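Local coordinates for protein PROBABLE CHAIN-FATTY-ACID-CoA LIGASE FADD13 (Mycobacterium tuberculosis, PDB 3T5C) that is a probable ligase of the AMP-binding enzyme family (ANL clan), represented here by its N-terminal domain, at residues L70-A75 with T213-S218; K172-T177 with K360-R365; P270-F275 with K293-V298; H346-V351 with I383-D388. All coordinates share one frame; numbering follows the deposited sequence.

From the N terminus, residues 70-75 form the first half of contact 1, and residues 172-177 open contact 2 before 213-218 closes contact 1, so these two loops cross. The partners of contact 3, 270-275 and 293-298, belong to one beta-alpha-beta unit, and it nests inside the long loop that 360-365 closes. Contact 4 begins at 346-351, just before that closure, and ends at 383-388, so it crosses contact 2 as well. Contact 1 joins two buried helices, contact 2 completes a small antiparallel sheet, contact 3 pairs two neighbouring parallel strands of the large mixed sheet, and contact 4 ties the start of strand 350-355, from the five-stranded antiparallel sheet, to strand 382-386 of the C-terminal hairpin.

Contact 1 of 4, residues L70-A75 with T213-S218; sequences LFYGAA and TTVIFS
Phe71 points its ring edge-on at Ile216: CZ comes within 3.5 Å of Ile216 CG1, and CD1 of the same isoleucine lies 3.8 Å from Phe71 CE1. The CE2 corner of the ring passes Val215 CG1 at 4.1 Å, the two side chains running in opposite directions. Tyr72 extends alongside its neighbour, with Phe71 CE1 lying 3.9 Å above the middle of the Tyr72 ring. Tyr72 CG stands beside the backbone N (chi1 -85°), which sends the long ring across the gap to the other helix. There a water ties the phenol to the backbone, lying 2.9 Å from Tyr72 OH and donating to Val215 O at 2.7 Å. The axes of the two short helical segments stay 12.4 Å apart, at 69° to each other; the two aromatic side chains, met by Val215 and Ile216, and one water span the space. Helix 4-14 lays Ile4 against both Tyr72 and Ile216, and helix 178-191 covers Ile216 with Val181 and Ala185. Helix 65-77 links strands 56-60 and 80-83 of the four-stranded parallel sheet, and helix 209-221 lies between strands 199-202 and 224-227 of the large mixed sheet, so this buried contact joins their helical layers.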
loop_
_atom_site.group_PDB
_atom_site.type_symbol
_atom_site.label_atom_id
_atom_site.label_comp_id
_atom_site.label_asym_id
_atom_site.label_seq_id
_atom_site.Cartn_x
_atom_site.Cartn_y
_atom_site.Cartn_z
ATOM N N LEU A 70 -6.830 10.737 5.283
ATOM C CA LEU A 70 -8.131 10.631 4.640
ATOM C C LEU A 70 -8.581 9.180 4.658
ATOM O O LEU A 70 -9.730 8.900 4.977
ATOM C CB LEU A 70 -8.081 11.161 3.203
ATOM C CG LEU A 70 -8.277 12.677 3.085
ATOM C CD1 LEU A 70 -7.944 13.140 1.678
ATOM C CD2 LEU A 70 -9.713 13.031 3.448
ATOM N N PHE A 71 -7.677 8.249 4.357
ATOM C CA PHE A 71 -8.073 6.848 4.365
ATOM C C PHE A 71 -8.201 6.291 5.780
ATOM O O PHE A 71 -9.014 5.396 6.021
ATOM C CB PHE A 71 -7.163 6.007 3.436
ATOM C CG PHE A 71 -6.021 5.305 4.110
ATOM C CD1 PHE A 71 -6.247 4.266 5.008
ATOM C CD2 PHE A 71 -4.707 5.633 3.777
ATOM C CE1 PHE A 71 -5.187 3.561 5.563
ATOM C CE2 PHE A 71 -3.633 4.935 4.325
ATOM C CZ PHE A 71 -3.870 3.895 5.221
ATOM N N TYR A 72 -7.431 6.826 6.728
ATOM C CA TYR A 72 -7.572 6.389 8.121
ATOM C C TYR A 72 -8.913 6.931 8.646
ATOM O O TYR A 72 -9.624 6.254 9.381
ATOM C CB TYR A 72 -6.428 6.924 8.992
ATOM C CG TYR A 72 -5.169 6.075 8.978
ATOM C CD1 TYR A 72 -5.203 4.741 9.377
ATOM C CD2 TYR A 72 -3.942 6.620 8.602
ATOM C CE1 TYR A 72 -4.046 3.967 9.407
ATOM C CE2 TYR A 72 -2.771 5.852 8.629
ATOM C CZ TYR A 72 -2.834 4.528 9.035
ATOM O OH TYR A 72 -1.688 3.763 9.078
ATOM N N GLY A 73 -9.251 8.158 8.259
ATOM C CA GLY A 73 -10.512 8.751 8.689
ATOM C C GLY A 73 -11.692 7.984 8.098
ATOM O O GLY A 73 -12.724 7.795 8.747
ATOM N N ALA A 74 -11.539 7.535 6.858
ATOM C CA ALA A 74 -12.585 6.766 6.206
ATOM C C ALA A 74 -12.699 5.437 6.952
ATOM O O ALA A 74 -13.794 4.887 7.126
ATOM C CB ALA A 74 -12.224 6.529 4.726
ATOM N N ALA A 75 -11.555 4.925 7.396
ATOM C CA ALA A 75 -11.516 3.665 8.131
ATOM C C ALA A 75 -12.362 3.770 9.395
ATOM O O ALA A 75 -13.112 2.857 9.728
ATOM C CB ALA A 75 -10.076 3.313 8.488
ATOM N N THR A 213 -0.189 -0.789 2.223
ATOM C CA THR A 213 0.031 -1.743 3.304
ATOM C C THR A 213 1.227 -1.335 4.168
ATOM O O THR A 213 1.245 -1.576 5.376
ATOM C CB THR A 213 0.248 -3.160 2.742
ATOM O OG1 THR A 213 -0.923 -3.559 2.023
ATOM C CG2 THR A 213 0.480 -4.156 3.862
ATOM N N THR A 214 2.214 -0.709 3.535
ATOM C CA THR A 214 3.418 -0.249 4.223
ATOM C C THR A 214 3.075 0.865 5.205
ATOM O O THR A 214 3.512 0.849 6.353
ATOM C CB THR A 214 4.457 0.256 3.207
ATOM O OG1 THR A 214 4.914 -0.857 2.424
ATOM C CG2 THR A 214 5.640 0.918 3.915
ATOM N N VAL A 215 2.295 1.836 4.739
ATOM C CA VAL A 215 1.860 2.940 5.584
ATOM C C VAL A 215 1.143 2.358 6.796
ATOM O O VAL A 215 1.335 2.808 7.927
ATOM C CB VAL A 215 0.874 3.865 4.836
ATOM C CG1 VAL A 215 0.213 4.827 5.820
ATOM C CG2 VAL A 215 1.610 4.634 3.742
ATOM N N ILE A 216 0.327 1.341 6.548
ATOM C CA ILE A 216 -0.439 0.700 7.604
ATOM C C ILE A 216 0.363 -0.142 8.600
ATOM O O ILE A 216 0.136 -0.041 9.806
ATOM C CB ILE A 216 -1.589 -0.141 6.998
ATOM C CG1 ILE A 216 -2.608 0.801 6.346
ATOM C CG2 ILE A 216 -2.260 -0.986 8.071
ATOM C CD1 ILE A 216 -3.737 0.088 5.634
ATOM N N PHE A 217 1.290 -0.976 8.144
ATOM C CA PHE A 217 2.024 -1.742 9.142
ATOM C C PHE A 217 3.019 -0.836 9.863
ATOM O O PHE A 217 3.464 -1.145 10.967
ATOM C CB PHE A 217 2.680 -3.004 8.542
ATOM C CG PHE A 217 3.898 -2.759 7.692
ATOM C CD1 PHE A 217 5.101 -2.337 8.260
ATOM C CD2 PHE A 217 3.872 -3.055 6.332
ATOM C CE1 PHE A 217 6.254 -2.226 7.484
ATOM C CE2 PHE A 217 5.023 -2.946 5.544
ATOM C CZ PHE A 217 6.210 -2.535 6.117
ATOM N N SER A 218 3.333 0.305 9.260
ATOM C CA SER A 218 4.237 1.245 9.899
ATOM C C SER A 218 3.571 1.750 11.181
ATOM O O SER A 218 4.206 1.798 12.239
ATOM C CB SER A 218 4.553 2.413 8.968
ATOM O OG SER A 218 5.459 2.013 7.960
HETATM O O HOH W 1 0.833 5.231 9.105
#

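Contact 2 of 4, residues K172-T177 with K360-R365; sequences KGVVHT and KEYWNR
Gly173 O takes the N-H of Trp363 in the carbonyl plane, with only 2.7 Å between Trp363 N and Gly173 O, and the CA-H of Tyr362 adds a weaker contact to the same oxygen. Two residues further along, Val175 bonds through both backbone atoms: its N donates to Glu361 O at 3.0 Å, and its O accepts from Lys360 N, each donor lying close to the carbonyl axis. At the other end a water takes the Gly173 N-H and donates to Trp363 O, carrying the pairing past the last direct bond. Across one face of the Tyr362 ring lies the Lys172 chain, CD resting 3.8 Å from the ring centroid and 14° off the normal, a CH-pi contact. Val175 packs tightly against Glu361, CG2 to CG 3.2 Å, while its CG1 meets the Trp363 ring at the edge. Beyond the segments Tyr362 OH bonds Glu305, and Arg365 bridges to Asp99 of helix 90-100. Strands 158-164 and 172-177 flank the glycine-rich P-loop characteristic of the family, part of which is not modelled; the short, weakly bonded strand 361-362 runs antiparallel along the edge of 172-177 away from 158-164, with helix 366-372 placing Ala368 against Lys172 and Tyr362.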
loop_
_atom_site.group_PDB
_atom_site.type_symbol
_atom_site.label_atom_id
_atom_site.label_comp_id
_atom_site.label_asym_id
_atom_site.label_seq_id
_atom_site.Cartn_x
_atom_site.Cartn_y
_atom_site.Cartn_z
ATOM N N LYS A 172 -10.478 -4.263 -12.888
ATOM C CA LYS A 172 -11.385 -4.847 -11.900
ATOM C C LYS A 172 -11.060 -4.140 -10.585
ATOM O O LYS A 172 -9.913 -3.745 -10.358
ATOM C CB LYS A 172 -11.139 -6.341 -11.693
ATOM C CG LYS A 172 -11.250 -7.232 -12.908
ATOM C CD LYS A 172 -11.197 -8.682 -12.455
ATOM C CE LYS A 172 -10.784 -9.607 -13.576
ATOM N NZ LYS A 172 -9.400 -9.285 -14.024
ATOM N N GLY A 173 -12.059 -3.981 -9.725
ATOM C CA GLY A 173 -11.819 -3.337 -8.449
ATOM C C GLY A 173 -11.584 -4.396 -7.392
ATOM O O GLY A 173 -12.462 -5.226 -7.153
ATOM N N VAL A 174 -10.404 -4.392 -6.773
ATOM C CA VAL A 174 -10.094 -5.372 -5.729
ATOM C C VAL A 174 -10.593 -4.833 -4.385
ATOM O O VAL A 174 -10.106 -3.807 -3.896
ATOM C CB VAL A 174 -8.563 -5.643 -5.645
ATOM C CG1 VAL A 174 -8.250 -6.597 -4.489
ATOM C CG2 VAL A 174 -8.073 -6.217 -6.963
ATOM N N VAL A 175 -11.557 -5.517 -3.782
ATOM C CA VAL A 175 -12.083 -5.028 -2.515
ATOM C C VAL A 175 -11.423 -5.690 -1.317
ATOM O O VAL A 175 -11.407 -6.909 -1.189
ATOM C CB VAL A 175 -13.642 -5.188 -2.390
ATOM C CG1 VAL A 175 -14.325 -4.835 -3.705
ATOM C CG2 VAL A 175 -14.004 -6.581 -1.955
ATOM N N HIS A 176 -10.866 -4.851 -0.451
ATOM C CA HIS A 176 -10.212 -5.300 0.769
ATOM C C HIS A 176 -10.970 -4.802 1.998
ATOM O O HIS A 176 -11.621 -3.757 1.978
ATOM C CB HIS A 176 -8.760 -4.823 0.805
ATOM C CG HIS A 176 -7.810 -5.767 0.139
ATOM N ND1 HIS A 176 -7.567 -7.037 0.620
ATOM C CD2 HIS A 176 -7.068 -5.641 -0.987
ATOM C CE1 HIS A 176 -6.717 -7.653 -0.182
ATOM N NE2 HIS A 176 -6.399 -6.828 -1.165
ATOM N N THR A 177 -10.871 -5.574 3.067
ATOM C CA THR A 177 -11.563 -5.267 4.302
ATOM C C THR A 177 -10.600 -4.853 5.420
ATOM O O THR A 177 -9.381 -4.889 5.256
ATOM C CB THR A 177 -12.343 -6.499 4.751
ATOM O OG1 THR A 177 -11.413 -7.544 5.084
ATOM C CG2 THR A 177 -13.267 -6.987 3.618
ATOM N N LYS A 360 -11.835 -9.792 -0.593
ATOM C CA LYS A 360 -13.117 -10.406 -0.301
ATOM C C LYS A 360 -13.777 -10.772 -1.635
ATOM O O LYS A 360 -14.374 -11.832 -1.764
ATOM C CB LYS A 360 -14.023 -9.451 0.483
ATOM C CG LYS A 360 -15.470 -9.935 0.555
ATOM C CD LYS A 360 -16.239 -9.316 1.714
ATOM C CE LYS A 360 -16.340 -7.819 1.578
ATOM N NZ LYS A 360 -17.152 -7.228 2.673
ATOM N N GLU A 361 -13.628 -9.899 -2.628
ATOM C CA GLU A 361 -14.240 -10.100 -3.939
ATOM C C GLU A 361 -13.801 -8.985 -4.882
ATOM O O GLU A 361 -13.195 -7.999 -4.453
ATOM C CB GLU A 361 -15.759 -10.001 -3.783
ATOM C CG GLU A 361 -16.141 -8.630 -3.189
ATOM C CD GLU A 361 -17.618 -8.457 -2.902
ATOM O OE1 GLU A 361 -18.234 -9.391 -2.340
ATOM O OE2 GLU A 361 -18.155 -7.370 -3.221
ATOM N N TYR A 362 -14.103 -9.137 -6.169
ATOM C CA TYR A 362 -13.821 -8.067 -7.119
ATOM C C TYR A 362 -15.119 -7.263 -7.048
ATOM O O TYR A 362 -16.190 -7.834 -6.869
ATOM C CB TYR A 362 -13.619 -8.606 -8.539
ATOM C CG TYR A 362 -12.310 -9.330 -8.748
ATOM C CD1 TYR A 362 -11.102 -8.639 -8.753
ATOM C CD2 TYR A 362 -12.281 -10.714 -8.925
ATOM C CE1 TYR A 362 -9.889 -9.315 -8.927
ATOM C CE2 TYR A 362 -11.085 -11.395 -9.103
ATOM C CZ TYR A 362 -9.895 -10.693 -9.101
ATOM O OH TYR A 362 -8.715 -11.372 -9.273
ATOM N N TRP A 363 -15.036 -5.949 -7.182
ATOM C CA TRP A 363 -16.229 -5.122 -7.093
ATOM C C TRP A 363 -17.193 -5.284 -8.267
ATOM O O TRP A 363 -16.840 -5.016 -9.419
ATOM C CB TRP A 363 -15.823 -3.655 -6.946
ATOM C CG TRP A 363 -16.976 -2.709 -6.756
ATOM C CD1 TRP A 363 -17.559 -1.913 -7.707
ATOM C CD2 TRP A 363 -17.692 -2.470 -5.539
ATOM N NE1 TRP A 363 -18.594 -1.197 -7.153
ATOM C CE2 TRP A 363 -18.697 -1.519 -5.826
ATOM C CE3 TRP A 363 -17.582 -2.968 -4.233
ATOM C CZ2 TRP A 363 -19.587 -1.053 -4.850
ATOM C CZ3 TRP A 363 -18.465 -2.504 -3.267
ATOM C CH2 TRP A 363 -19.455 -1.556 -3.581
ATOM N N ASN A 364 -18.405 -5.744 -7.965
ATOM C CA ASN A 364 -19.445 -5.918 -8.975
ATOM C C ASN A 364 -18.970 -6.735 -10.185
ATOM O O ASN A 364 -19.170 -6.333 -11.333
ATOM C CB ASN A 364 -19.923 -4.527 -9.405
ATOM C CG ASN A 364 -21.106 -4.569 -10.351
ATOM O OD1 ASN A 364 -21.984 -5.417 -10.231
ATOM N ND2 ASN A 364 -21.142 -3.633 -11.290
ATOM N N ARG A 365 -18.347 -7.880 -9.904
ATOM C CA ARG A 365 -17.807 -8.805 -10.910
ATOM C C ARG A 365 -18.019 -10.217 -10.382
ATOM O O ARG A 365 -17.055 -10.936 -10.133
ATOM C CB ARG A 365 -16.302 -8.586 -11.078
ATOM C CG ARG A 365 -15.859 -8.025 -12.401
ATOM C CD ARG A 365 -16.495 -6.701 -12.655
ATOM N NE ARG A 365 -15.628 -5.806 -13.410
ATOM C CZ ARG A 365 -15.867 -4.506 -13.535
ATOM N NH1 ARG A 365 -16.943 -3.984 -12.958
ATOM N NH2 ARG A 365 -15.029 -3.728 -14.202
HETATM O O HOH W 2 -14.759 -3.380 -10.398
#

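Contact 3 of 4, residues P270-F275 with K293-V298; sequences PDFRYF and KNIEVV
Ile295 reaches two phenylalanines of the facing segment, Phe275 in the strand and Phe272 in the loop leading into it, by splitting at CB. One branch, CG2, stands anti to the backbone N and meets the edge of the Phe275 ring, 3.6 Å from CD1, while also lying 3.8 Å from Phe272 CD2. The other branch goes through CG1 and folds back at chi2 (-76°), bringing CD1 to 3.3 Å from Phe272 CD2, a tight fit in which the two side chains cross at about a right angle. The phenylalanines meet as well: Phe272 CZ stands 3.4 Å above the centre of the Phe275 ring. On the other side of the sheet Tyr274 CD2 touches Val298 CG2 at 3.6 Å. The backbones pair in parallel: Glu296 N donates to Arg273 O, Phe275 N to Glu296 O, and Val298 N to Phe275 O at 2.9 Å. A water donates to both Arg273 O and Asn294 O, where the chain leaves helix 284-291 through a Schellman motif. This is a beta-alpha-beta crossover within the large mixed sheet. Helix 233-242 covers the phenylalanine side with Ile240 and Trp237, helix 252-258 adds Leu255 and Met258, and strand 247-250 lies beside Tyr274.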
loop_
_atom_site.group_PDB
_atom_site.type_symbol
_atom_site.label_atom_id
_atom_site.label_comp_id
_atom_site.label_asym_id
_atom_site.label_seq_id
_atom_site.Cartn_x
_atom_site.Cartn_y
_atom_site.Cartn_z
ATOM N N PRO A 270 24.986 4.184 7.810
ATOM C CA PRO A 270 24.993 3.123 8.819
ATOM C C PRO A 270 23.626 2.772 9.399
ATOM O O PRO A 270 23.442 1.685 9.954
ATOM C CB PRO A 270 25.960 3.658 9.877
ATOM C CG PRO A 270 25.777 5.134 9.786
ATOM C CD PRO A 270 25.723 5.369 8.291
ATOM N N ASP A 271 22.665 3.680 9.274
ATOM C CA ASP A 271 21.336 3.401 9.810
ATOM C C ASP A 271 20.480 2.617 8.825
ATOM O O ASP A 271 19.491 1.996 9.216
ATOM C CB ASP A 271 20.634 4.700 10.197
ATOM C CG ASP A 271 21.405 5.481 11.243
ATOM O OD1 ASP A 271 21.626 4.932 12.345
ATOM O OD2 ASP A 271 21.794 6.637 10.957
ATOM N N PHE A 272 20.864 2.625 7.553
ATOM C CA PHE A 272 20.084 1.899 6.565
ATOM C C PHE A 272 20.384 0.410 6.610
ATOM O O PHE A 272 21.532 -0.007 6.479
ATOM C CB PHE A 272 20.347 2.429 5.159
ATOM C CG PHE A 272 19.242 2.111 4.198
ATOM C CD1 PHE A 272 18.064 2.848 4.216
ATOM C CD2 PHE A 272 19.350 1.032 3.327
ATOM C CE1 PHE A 272 17.005 2.515 3.381
ATOM C CE2 PHE A 272 18.297 0.688 2.489
ATOM C CZ PHE A 272 17.121 1.431 2.515
ATOM N N ARG A 273 19.343 -0.393 6.792
ATOM C CA ARG A 273 19.508 -1.836 6.869
ATOM C C ARG A 273 19.140 -2.587 5.582
ATOM O O ARG A 273 19.879 -3.480 5.156
ATOM C CB ARG A 273 18.689 -2.399 8.031
ATOM C CG ARG A 273 19.036 -1.807 9.387
ATOM C CD ARG A 273 18.763 -2.813 10.505
ATOM N NE ARG A 273 17.343 -3.139 10.643
ATOM C CZ ARG A 273 16.430 -2.322 11.162
ATOM N NH1 ARG A 273 16.779 -1.115 11.604
ATOM N NH2 ARG A 273 15.164 -2.708 11.231
ATOM N N TYR A 274 18.004 -2.244 4.974
ATOM C CA TYR A 274 17.576 -2.920 3.751
ATOM C C TYR A 274 16.446 -2.249 2.991
ATOM O O TYR A 274 15.652 -1.499 3.560
ATOM C CB TYR A 274 17.142 -4.360 4.054
ATOM C CG TYR A 274 15.960 -4.474 5.000
ATOM C CD1 TYR A 274 16.152 -4.542 6.379
ATOM C CD2 TYR A 274 14.647 -4.501 4.515
ATOM C CE1 TYR A 274 15.069 -4.637 7.257
ATOM C CE2 TYR A 274 13.557 -4.592 5.386
ATOM C CZ TYR A 274 13.775 -4.661 6.754
ATOM O OH TYR A 274 12.712 -4.774 7.619
ATOM N N PHE A 275 16.385 -2.535 1.694
ATOM C CA PHE A 275 15.324 -2.015 0.840
ATOM C C PHE A 275 14.280 -3.114 0.741
ATOM O O PHE A 275 14.602 -4.287 0.895
ATOM C CB PHE A 275 15.825 -1.720 -0.580
ATOM C CG PHE A 275 16.547 -0.414 -0.723
ATOM C CD1 PHE A 275 17.932 -0.359 -0.659
ATOM C CD2 PHE A 275 15.836 0.764 -0.929
ATOM C CE1 PHE A 275 18.604 0.850 -0.799
ATOM C CE2 PHE A 275 16.496 1.981 -1.070
ATOM C CZ PHE A 275 17.886 2.023 -1.004
ATOM N N LYS A 293 28.012 -2.577 0.129
ATOM C CA LYS A 293 27.692 -1.240 0.596
ATOM C C LYS A 293 26.983 -1.407 1.933
ATOM O O LYS A 293 26.553 -0.434 2.555
ATOM C CB LYS A 293 26.770 -0.555 -0.413
ATOM C CG LYS A 293 27.116 0.885 -0.714
ATOM C CD LYS A 293 28.553 1.007 -1.185
ATOM C CE LYS A 293 28.842 2.407 -1.681
ATOM N NZ LYS A 293 28.016 2.698 -2.876
ATOM N N ASN A 294 26.868 -2.661 2.363
ATOM C CA ASN A 294 26.215 -3.001 3.618
ATOM C C ASN A 294 24.714 -2.723 3.552
ATOM O O ASN A 294 24.093 -2.338 4.543
ATOM C CB ASN A 294 26.853 -2.218 4.762
ATOM C CG ASN A 294 28.345 -2.468 4.871
ATOM O OD1 ASN A 294 28.781 -3.597 5.116
ATOM N ND2 ASN A 294 29.141 -1.416 4.678
ATOM N N ILE A 295 24.143 -2.917 2.367
ATOM C CA ILE A 295 22.720 -2.708 2.155
ATOM C C ILE A 295 22.121 -4.034 1.730
ATOM O O ILE A 295 22.540 -4.616 0.730
ATOM C CB ILE A 295 22.446 -1.698 1.029
ATOM C CG1 ILE A 295 23.163 -0.373 1.309
ATOM C CG2 ILE A 295 20.938 -1.482 0.891
ATOM C CD1 ILE A 295 22.510 0.488 2.369
ATOM N N GLU A 296 21.148 -4.518 2.487
ATOM C CA GLU A 296 20.500 -5.774 2.153
ATOM C C GLU A 296 19.220 -5.509 1.366
ATOM O O GLU A 296 18.733 -4.379 1.314
ATOM C CB GLU A 296 20.194 -6.565 3.420
ATOM C CG GLU A 296 21.400 -7.293 3.990
ATOM C CD GLU A 296 21.089 -8.039 5.284
ATOM O OE1 GLU A 296 21.701 -9.107 5.514
ATOM O OE2 GLU A 296 20.246 -7.557 6.076
ATOM N N VAL A 297 18.686 -6.554 0.747
ATOM C CA VAL A 297 17.472 -6.421 -0.046
ATOM C C VAL A 297 16.456 -7.508 0.257
ATOM O O VAL A 297 16.778 -8.690 0.274
ATOM C CB VAL A 297 17.782 -6.475 -1.548
ATOM C CG1 VAL A 297 16.508 -6.262 -2.347
ATOM C CG2 VAL A 297 18.815 -5.425 -1.899
ATOM N N VAL A 298 15.224 -7.089 0.518
ATOM C CA VAL A 298 14.143 -8.022 0.773
ATOM C C VAL A 298 13.203 -7.897 -0.422
ATOM O O VAL A 298 12.755 -6.804 -0.765
ATOM C CB VAL A 298 13.385 -7.688 2.069
ATOM C CG1 VAL A 298 12.211 -8.644 2.244
ATOM C CG2 VAL A 298 14.324 -7.809 3.257
HETATM O O HOH W 3 22.212 -3.969 6.371
#

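Contact 4 of 4, residues H346-V351 with I383-D388; sequences HGEGEV and IGEIDD
Glu348 and Glu385 hold CG anti to the backbone N (chi1 -167° and -168°) and stay extended beyond it, which carries both carboxylates out over one side of the ladder. They cross obliquely with their planes 26° apart, Glu348 OE1 lying 3.6 Å from Glu385 OE1. Glu348 CG passes 3.2 Å from Gly384 O. Beneath, the strands run antiparallel with two hydrogen-bonded pairs. Gly347 and Ile386 exchange N-H and C=O, with Gly347 N 3.0 Å from Ile386 O; Gly349 and Gly384 do the same, Gly384 N donating to Gly349 O at 2.9 Å. Gly347 and Gly349 are extended at positive phi, a conformation readily open to glycine, which carries no side chain, and the chain turns its corner at 348-349. Val351 CG2 packs on Gly384, 4.0 Å from its CA. The ladder joins the start of strand 350-355, of the five-stranded antiparallel sheet, to strand 382-386, which pairs with 392-394 in a hairpin. Glu350 OE1 has its own salt bridge to Arg379, and OE2 accepts a hydrogen bond from Gly381 N. Lys395 makes salt bridges to both Glu348 OE1 and Glu385 OE1, so one ammonium group would offset their repulsion and probably keeps both ionised.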
loop_
_atom_site.group_PDB
_atom_site.type_symbol
_atom_site.label_atom_id
_atom_site.label_comp_id
_atom_site.label_asym_id
_atom_site.label_seq_id
_atom_site.Cartn_x
_atom_site.Cartn_y
_atom_site.Cartn_z
ATOM N N HIS A 346 4.755 -28.851 -2.804
ATOM C CA HIS A 346 5.904 -28.624 -3.665
ATOM C C HIS A 346 5.627 -29.044 -5.099
ATOM O O HIS A 346 4.612 -29.678 -5.382
ATOM C CB HIS A 346 7.120 -29.390 -3.131
ATOM C CG HIS A 346 7.429 -29.109 -1.693
ATOM N ND1 HIS A 346 6.800 -29.761 -0.653
ATOM C CD2 HIS A 346 8.288 -28.232 -1.120
ATOM C CE1 HIS A 346 7.258 -29.298 0.497
ATOM N NE2 HIS A 346 8.162 -28.369 0.242
ATOM N N GLY A 347 6.541 -28.684 -5.997
ATOM C CA GLY A 347 6.387 -29.028 -7.398
ATOM C C GLY A 347 6.014 -27.820 -8.235
ATOM O O GLY A 347 6.073 -26.683 -7.759
ATOM N N GLU A 348 5.630 -28.057 -9.486
ATOM C CA GLU A 348 5.243 -26.963 -10.362
ATOM C C GLU A 348 3.729 -26.932 -10.522
ATOM O O GLU A 348 3.041 -27.903 -10.202
ATOM C CB GLU A 348 5.911 -27.107 -11.731
ATOM C CG GLU A 348 5.808 -25.855 -12.596
ATOM C CD GLU A 348 6.587 -25.970 -13.895
ATOM O OE1 GLU A 348 7.811 -26.208 -13.830
ATOM O OE2 GLU A 348 5.979 -25.820 -14.979
ATOM N N GLY A 349 3.219 -25.803 -11.007
ATOM C CA GLY A 349 1.790 -25.639 -11.206
ATOM C C GLY A 349 1.410 -24.179 -11.058
ATOM O O GLY A 349 2.285 -23.313 -10.967
ATOM N N GLU A 350 0.113 -23.891 -11.042
ATOM C CA GLU A 350 -0.344 -22.515 -10.887
ATOM C C GLU A 350 -0.232 -22.110 -9.419
ATOM O O GLU A 350 -0.673 -22.836 -8.529
ATOM C CB GLU A 350 -1.801 -22.366 -11.350
ATOM C CG GLU A 350 -2.427 -21.037 -10.944
ATOM C CD GLU A 350 -3.886 -20.920 -11.322
ATOM O OE1 GLU A 350 -4.582 -21.960 -11.333
ATOM O OE2 GLU A 350 -4.340 -19.784 -11.592
ATOM N N VAL A 351 0.368 -20.954 -9.169
ATOM C CA VAL A 351 0.517 -20.471 -7.802
ATOM C C VAL A 351 -0.856 -20.116 -7.229
ATOM O O VAL A 351 -1.614 -19.358 -7.839
ATOM C CB VAL A 351 1.413 -19.221 -7.743
ATOM C CG1 VAL A 351 1.589 -18.767 -6.299
ATOM C CG2 VAL A 351 2.759 -19.528 -8.361
ATOM N N ILE A 383 2.148 -19.201 -13.285
ATOM C CA ILE A 383 2.768 -20.514 -13.207
ATOM C C ILE A 383 4.037 -20.336 -12.385
ATOM O O ILE A 383 4.714 -19.314 -12.494
ATOM C CB ILE A 383 3.149 -21.066 -14.611
ATOM C CG1 ILE A 383 1.884 -21.384 -15.416
ATOM C CG2 ILE A 383 4.024 -22.309 -14.465
ATOM C CD1 ILE A 383 0.981 -22.410 -14.764
ATOM N N GLY A 384 4.353 -21.323 -11.558
ATOM C CA GLY A 384 5.542 -21.234 -10.736
ATOM C C GLY A 384 6.000 -22.575 -10.203
ATOM O O GLY A 384 5.327 -23.591 -10.376
ATOM N N GLU A 385 7.152 -22.581 -9.547
ATOM C CA GLU A 385 7.683 -23.814 -8.993
ATOM C C GLU A 385 8.108 -23.612 -7.553
ATOM O O GLU A 385 8.624 -22.552 -7.193
ATOM C CB GLU A 385 8.885 -24.280 -9.809
ATOM C CG GLU A 385 9.332 -25.691 -9.489
ATOM C CD GLU A 385 10.515 -26.110 -10.333
ATOM O OE1 GLU A 385 10.564 -25.704 -11.515
ATOM O OE2 GLU A 385 11.386 -26.845 -9.821
ATOM N N ILE A 386 7.899 -24.639 -6.739
ATOM C CA ILE A 386 8.264 -24.582 -5.335
ATOM C C ILE A 386 9.219 -25.730 -5.013
ATOM O O ILE A 386 8.833 -26.895 -5.082
ATOM C CB ILE A 386 7.007 -24.681 -4.450
ATOM C CG1 ILE A 386 6.079 -23.501 -4.745
ATOM C CG2 ILE A 386 7.397 -24.691 -2.992
ATOM C CD1 ILE A 386 4.799 -23.520 -3.941
ATOM N N ASP A 387 10.462 -25.399 -4.663
ATOM C CA ASP A 387 11.451 -26.429 -4.350
ATOM C C ASP A 387 11.282 -27.015 -2.955
ATOM O O ASP A 387 10.403 -26.594 -2.196
ATOM C CB ASP A 387 12.891 -25.902 -4.518
ATOM C CG ASP A 387 13.266 -24.816 -3.507
ATOM O OD1 ASP A 387 12.787 -24.850 -2.352
ATOM O OD2 ASP A 387 14.075 -23.936 -3.871
ATOM N N ASP A 388 12.141 -27.982 -2.631
ATOM C CA ASP A 388 12.112 -28.670 -1.344
ATOM C C ASP A 388 12.236 -27.796 -0.098
ATOM O O ASP A 388 11.778 -28.188 0.974
ATOM C CB ASP A 388 13.198 -29.751 -1.297
ATOM C CG ASP A 388 12.826 -30.988 -2.090
ATOM O OD1 ASP A 388 13.553 -32.000 -1.980
ATOM O OD2 ASP A 388 11.812 -30.950 -2.820
#